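Local coordinates for protein CalG4 (PDB 3IA7) that belongs to the GT-B structural superfamily, pairing two Rossmann-like domains in one chain, and binds calcium ions in the crystal, at residues P222-P227 with L295-A300; G308-A313 with V318-V323. One frame throughout, in Å; residues are numbered along the deposited sequence.

Contact 1: residues P222-P227 with L295-A300; sequences PGWQPP and LAHARA. With CA (calcium ion), chain E.
Gln225 and His297 are brought together on one calcium ion, in a metal site built between two subunits of this GT-B fold protein. The imidazole is the centre of the arrangement. His297 NE2 meets the calcium at the ring edge, in plane, at 2.6 Å. Gln225 supplies OE1, which lies 2.4 Å from the calcium, and its amide stands at 77° to the imidazole plane. A bend at chi2 (-72°) turns the end of this side chain back toward His297, although its CB heads away. Water 1 and water 2 also bind the calcium, and the second subunit adds Leu42 O and Glu46 OE2, so that the ion joins two protein chains. The two protein ligands of this chain come from the loop after strand 208-210 and from the turn leading into strand 298-303.

Pro226 and Trp224 frame the same imidazole. The pyrrolidine of Pro226 stands across one ring face at about a right angle, in a CH-pi contact that puts CD 3.6 Å from the centroid of the His297 ring. Trp224 comes in with the edge of its six-membered ring, forming an offset edge-to-face pair whose planes are 65° apart. Its NE1 is hydrogen-bonded to Glu284, which secures the indole from its other end. ND1 of His297 is likewise engaged, by Ser293 O; this carbonyl calls for a proton on ND1, consistent with NE2 offering its lone pair to the metal, and makes Ser293 a second-shell residue that, with the metal bond at NE2, probably restrains the ring's rotation. Where indole and imidazole come nearest, Trp224 CZ3 lies 3.9 Å from His297 ND1, which sits beside the indole edge near its plane.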
# COMPACT_ATOMS: atom_id res chain seq x y z
N PRO A 222 8.18 -8.47 4.21
CA PRO A 222 8.64 -8.58 5.60
C PRO A 222 7.55 -8.14 6.57
O PRO A 222 7.40 -6.94 6.85
CB PRO A 222 9.85 -7.61 5.66
CG PRO A 222 10.19 -7.29 4.21
CD PRO A 222 8.92 -7.46 3.44
N GLY A 223 6.78 -9.11 7.09
CA GLY A 223 5.66 -8.78 7.97
C GLY A 223 5.96 -8.99 9.45
O GLY A 223 6.53 -10.01 9.85
N TRP A 224 5.56 -8.02 10.27
CA TRP A 224 5.68 -8.13 11.72
C TRP A 224 4.71 -9.22 12.24
O TRP A 224 3.59 -9.33 11.74
CB TRP A 224 5.35 -6.76 12.33
CG TRP A 224 5.37 -6.70 13.82
CD1 TRP A 224 6.41 -6.29 14.62
CD2 TRP A 224 4.30 -7.07 14.70
NE1 TRP A 224 6.04 -6.36 15.96
CE2 TRP A 224 4.76 -6.86 16.04
CE3 TRP A 224 3.01 -7.58 14.51
CZ2 TRP A 224 3.97 -7.10 17.15
CZ3 TRP A 224 2.22 -7.83 15.62
CH2 TRP A 224 2.71 -7.59 16.92
N GLN A 225 5.15 -10.02 13.22
CA GLN A 225 4.30 -11.02 13.89
C GLN A 225 4.30 -10.78 15.43
O GLN A 225 5.30 -10.32 16.00
CB GLN A 225 4.79 -12.45 13.57
CG GLN A 225 4.93 -12.84 12.05
CD GLN A 225 3.54 -13.03 11.34
OE1 GLN A 225 2.51 -13.09 11.99
NE2 GLN A 225 3.55 -13.08 10.00
N PRO A 226 3.18 -11.12 16.12
CA PRO A 226 3.11 -10.92 17.56
C PRO A 226 4.02 -11.96 18.27
O PRO A 226 4.37 -12.97 17.64
CB PRO A 226 1.61 -11.14 17.88
CG PRO A 226 1.14 -12.08 16.82
CD PRO A 226 1.94 -11.71 15.58
N PRO A 227 4.38 -11.71 19.55
CA PRO A 227 5.25 -12.64 20.29
C PRO A 227 4.58 -13.95 20.73
O PRO A 227 5.30 -14.90 20.98
CB PRO A 227 5.68 -11.82 21.51
CG PRO A 227 4.51 -10.92 21.76
CD PRO A 227 4.04 -10.54 20.36
N LEU A 295 -1.83 -3.94 12.83
CA LEU A 295 -3.31 -3.83 13.00
C LEU A 295 -3.99 -5.16 12.77
O LEU A 295 -5.01 -5.45 13.40
CB LEU A 295 -3.97 -2.76 12.09
CG LEU A 295 -3.66 -1.31 12.53
CD1 LEU A 295 -3.88 -0.26 11.42
CD2 LEU A 295 -4.39 -0.94 13.79
N ALA A 296 -3.45 -5.97 11.86
CA ALA A 296 -4.09 -7.29 11.62
C ALA A 296 -4.15 -8.16 12.89
O ALA A 296 -4.95 -9.06 12.95
CB ALA A 296 -3.41 -8.07 10.43
N HIS A 297 -3.29 -7.90 13.88
CA HIS A 297 -3.25 -8.67 15.13
C HIS A 297 -3.77 -7.85 16.31
O HIS A 297 -3.92 -8.37 17.40
CB HIS A 297 -1.82 -9.16 15.44
CG HIS A 297 -1.19 -9.94 14.33
ND1 HIS A 297 -0.48 -9.34 13.32
CD2 HIS A 297 -1.22 -11.26 14.04
CE1 HIS A 297 -0.08 -10.26 12.46
NE2 HIS A 297 -0.49 -11.44 12.88
N ALA A 298 -3.98 -6.55 16.11
CA ALA A 298 -4.29 -5.65 17.22
C ALA A 298 -5.71 -5.84 17.82
O ALA A 298 -6.66 -6.07 17.08
CB ALA A 298 -4.07 -4.18 16.82
N ARG A 299 -5.83 -5.63 19.12
CA ARG A 299 -7.15 -5.61 19.78
C ARG A 299 -7.67 -4.19 19.86
O ARG A 299 -8.86 -3.97 20.10
CB ARG A 299 -7.06 -6.10 21.24
CG ARG A 299 -6.48 -7.44 21.48
CD ARG A 299 -7.46 -8.62 21.43
NE ARG A 299 -6.72 -9.88 21.54
CZ ARG A 299 -6.85 -10.78 22.52
NH1 ARG A 299 -7.71 -10.59 23.52
NH2 ARG A 299 -6.11 -11.88 22.51
N ALA A 300 -6.76 -3.23 19.75
CA ALA A 300 -7.11 -1.83 19.83
C ALA A 300 -5.98 -1.02 19.23
O ALA A 300 -4.82 -1.50 19.14
CB ALA A 300 -7.32 -1.36 21.32
CA CA E . 0.22 -13.52 11.58
O HOH W 1 -1.70 -14.70 12.06
O HOH W 2 0.65 -14.60 13.62

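Contact 2: residues G308-A313 with V318-V323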
# COMPACT_ATOMS: atom_id res chain seq x y z
N GLY A 308 -7.26 9.61 8.03
CA GLY A 308 -6.36 8.57 7.51
C GLY A 308 -6.12 7.41 8.47
O GLY A 308 -6.30 6.24 8.12
N ALA A 309 -5.67 7.75 9.68
CA ALA A 309 -5.31 6.77 10.68
C ALA A 309 -6.55 5.97 11.15
O ALA A 309 -6.46 4.78 11.44
CB ALA A 309 -4.66 7.45 11.86
N VAL A 310 -7.67 6.67 11.28
CA VAL A 310 -8.92 6.07 11.71
C VAL A 310 -9.37 4.97 10.76
O VAL A 310 -9.68 3.85 11.17
CB VAL A 310 -9.96 7.23 11.92
CG1 VAL A 310 -11.39 6.87 11.61
CG2 VAL A 310 -9.76 7.90 13.32
N LEU A 311 -9.42 5.32 9.49
CA LEU A 311 -9.93 4.39 8.45
C LEU A 311 -8.96 3.18 8.26
O LEU A 311 -9.40 2.06 7.96
CB LEU A 311 -10.12 5.18 7.14
CG LEU A 311 -11.25 6.24 7.12
CD1 LEU A 311 -11.38 6.91 5.73
CD2 LEU A 311 -12.60 5.72 7.56
N GLU A 312 -7.67 3.42 8.46
CA GLU A 312 -6.70 2.32 8.49
C GLU A 312 -7.04 1.29 9.59
O GLU A 312 -7.08 0.07 9.31
CB GLU A 312 -5.31 2.85 8.75
CG GLU A 312 -4.22 1.92 8.34
CD GLU A 312 -3.79 2.22 6.95
OE1 GLU A 312 -3.03 3.22 6.78
OE2 GLU A 312 -4.22 1.50 6.02
N ALA A 313 -7.28 1.77 10.82
CA ALA A 313 -7.72 0.94 11.95
C ALA A 313 -9.04 0.23 11.61
O ALA A 313 -9.15 -1.01 11.71
CB ALA A 313 -7.87 1.79 13.29
N VAL A 318 -10.29 -2.83 13.86
CA VAL A 318 -9.70 -2.52 15.18
C VAL A 318 -10.35 -1.29 15.77
O VAL A 318 -10.28 -0.22 15.15
CB VAL A 318 -8.19 -2.22 15.06
CG1 VAL A 318 -7.54 -1.86 16.42
CG2 VAL A 318 -7.49 -3.43 14.43
N PRO A 319 -10.91 -1.43 16.98
CA PRO A 319 -11.51 -0.26 17.64
C PRO A 319 -10.46 0.73 18.18
O PRO A 319 -9.32 0.35 18.45
CB PRO A 319 -12.35 -0.88 18.79
CG PRO A 319 -11.65 -2.15 19.14
CD PRO A 319 -11.01 -2.66 17.80
N LEU A 320 -10.84 2.00 18.33
CA LEU A 320 -9.84 3.06 18.63
C LEU A 320 -10.02 3.68 20.02
O LEU A 320 -11.15 3.86 20.50
CB LEU A 320 -9.96 4.18 17.58
CG LEU A 320 -9.49 3.90 16.15
CD1 LEU A 320 -9.91 2.54 15.73
CD2 LEU A 320 -10.11 4.92 15.24
N VAL A 321 -8.90 4.03 20.64
CA VAL A 321 -8.93 5.02 21.70
C VAL A 321 -8.21 6.25 21.11
O VAL A 321 -7.10 6.13 20.55
CB VAL A 321 -8.25 4.56 22.98
CG1 VAL A 321 -8.31 5.66 24.07
CG2 VAL A 321 -8.94 3.25 23.49
N LEU A 322 -8.89 7.39 21.15
CA LEU A 322 -8.45 8.62 20.50
C LEU A 322 -7.84 9.60 21.50
O LEU A 322 -8.35 9.77 22.62
CB LEU A 322 -9.61 9.26 19.75
CG LEU A 322 -10.04 8.46 18.49
CD1 LEU A 322 -10.84 9.31 17.56
CD2 LEU A 322 -8.91 7.85 17.66
N VAL A 323 -6.75 10.24 21.09
CA VAL A 323 -6.17 11.36 21.82
C VAL A 323 -6.04 12.54 20.82
O VAL A 323 -4.94 12.85 20.32
CB VAL A 323 -4.89 10.92 22.52
CG1 VAL A 323 -5.24 10.02 23.76
CG2 VAL A 323 -3.93 10.17 21.58
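Helix 308-313 and strand 320-322 run nearly antiparallel, their axes inclined at 161° and approaching to 10.3 Å, as expected of the returning half of a beta-alpha-beta crossover. The backbones are closest at the turn between them, where Val318 N donates to Ala313 O over 3.0 Å. This bond is close to straight (168°).

Beyond the turn the contact is wholly apolar and buried. Ala313 points its CB at the strand and meets Leu320, whose side chain reaches back toward the helix with CG anti to its own carbonyl carbon (chi1 -71°). The exact position of Leu320 CD1 is doubtful, because it crowds a backbone oxygen in the model. The other methyl packs against the preceding helical turn: Leu320 CD2 is 3.6 Å from Val310 CG2, the two side chains crossing at about a right angle. Further along the strand, the end of Leu322 also swings toward the helix, bringing CD2 to 4.4 Å from Val310 CG2.

Helix 331-339 extends this apolar layer, its Val337 touching both Val310 and Leu322. Strand 320-322 lies between strands 298-303 and 343-345 in the parallel sheet, while Pro319 and Val321 pack on helix 353-365.

Overall arrangement
From the N terminus the chain first builds the seven-stranded parallel sheet, then passes through the loop holding 222-227. Contact 1 closes a long excursion from there to 295-300, which includes strands 233-237, 262-266 and 283-286 and helices 246-256 and 291-295. Contact 2 opens only afterwards and closes a short turn, so the two follow in series and neither nest nor cross. Strand 298-303 leads from one into the other, beside strand 320-322 in the second sheet. Their centres are 15 Å apart, yet they touch: Val318 packs on Leu295 and Ala300. Contact 1 faces the second subunit, whereas contact 2 lies within one chain.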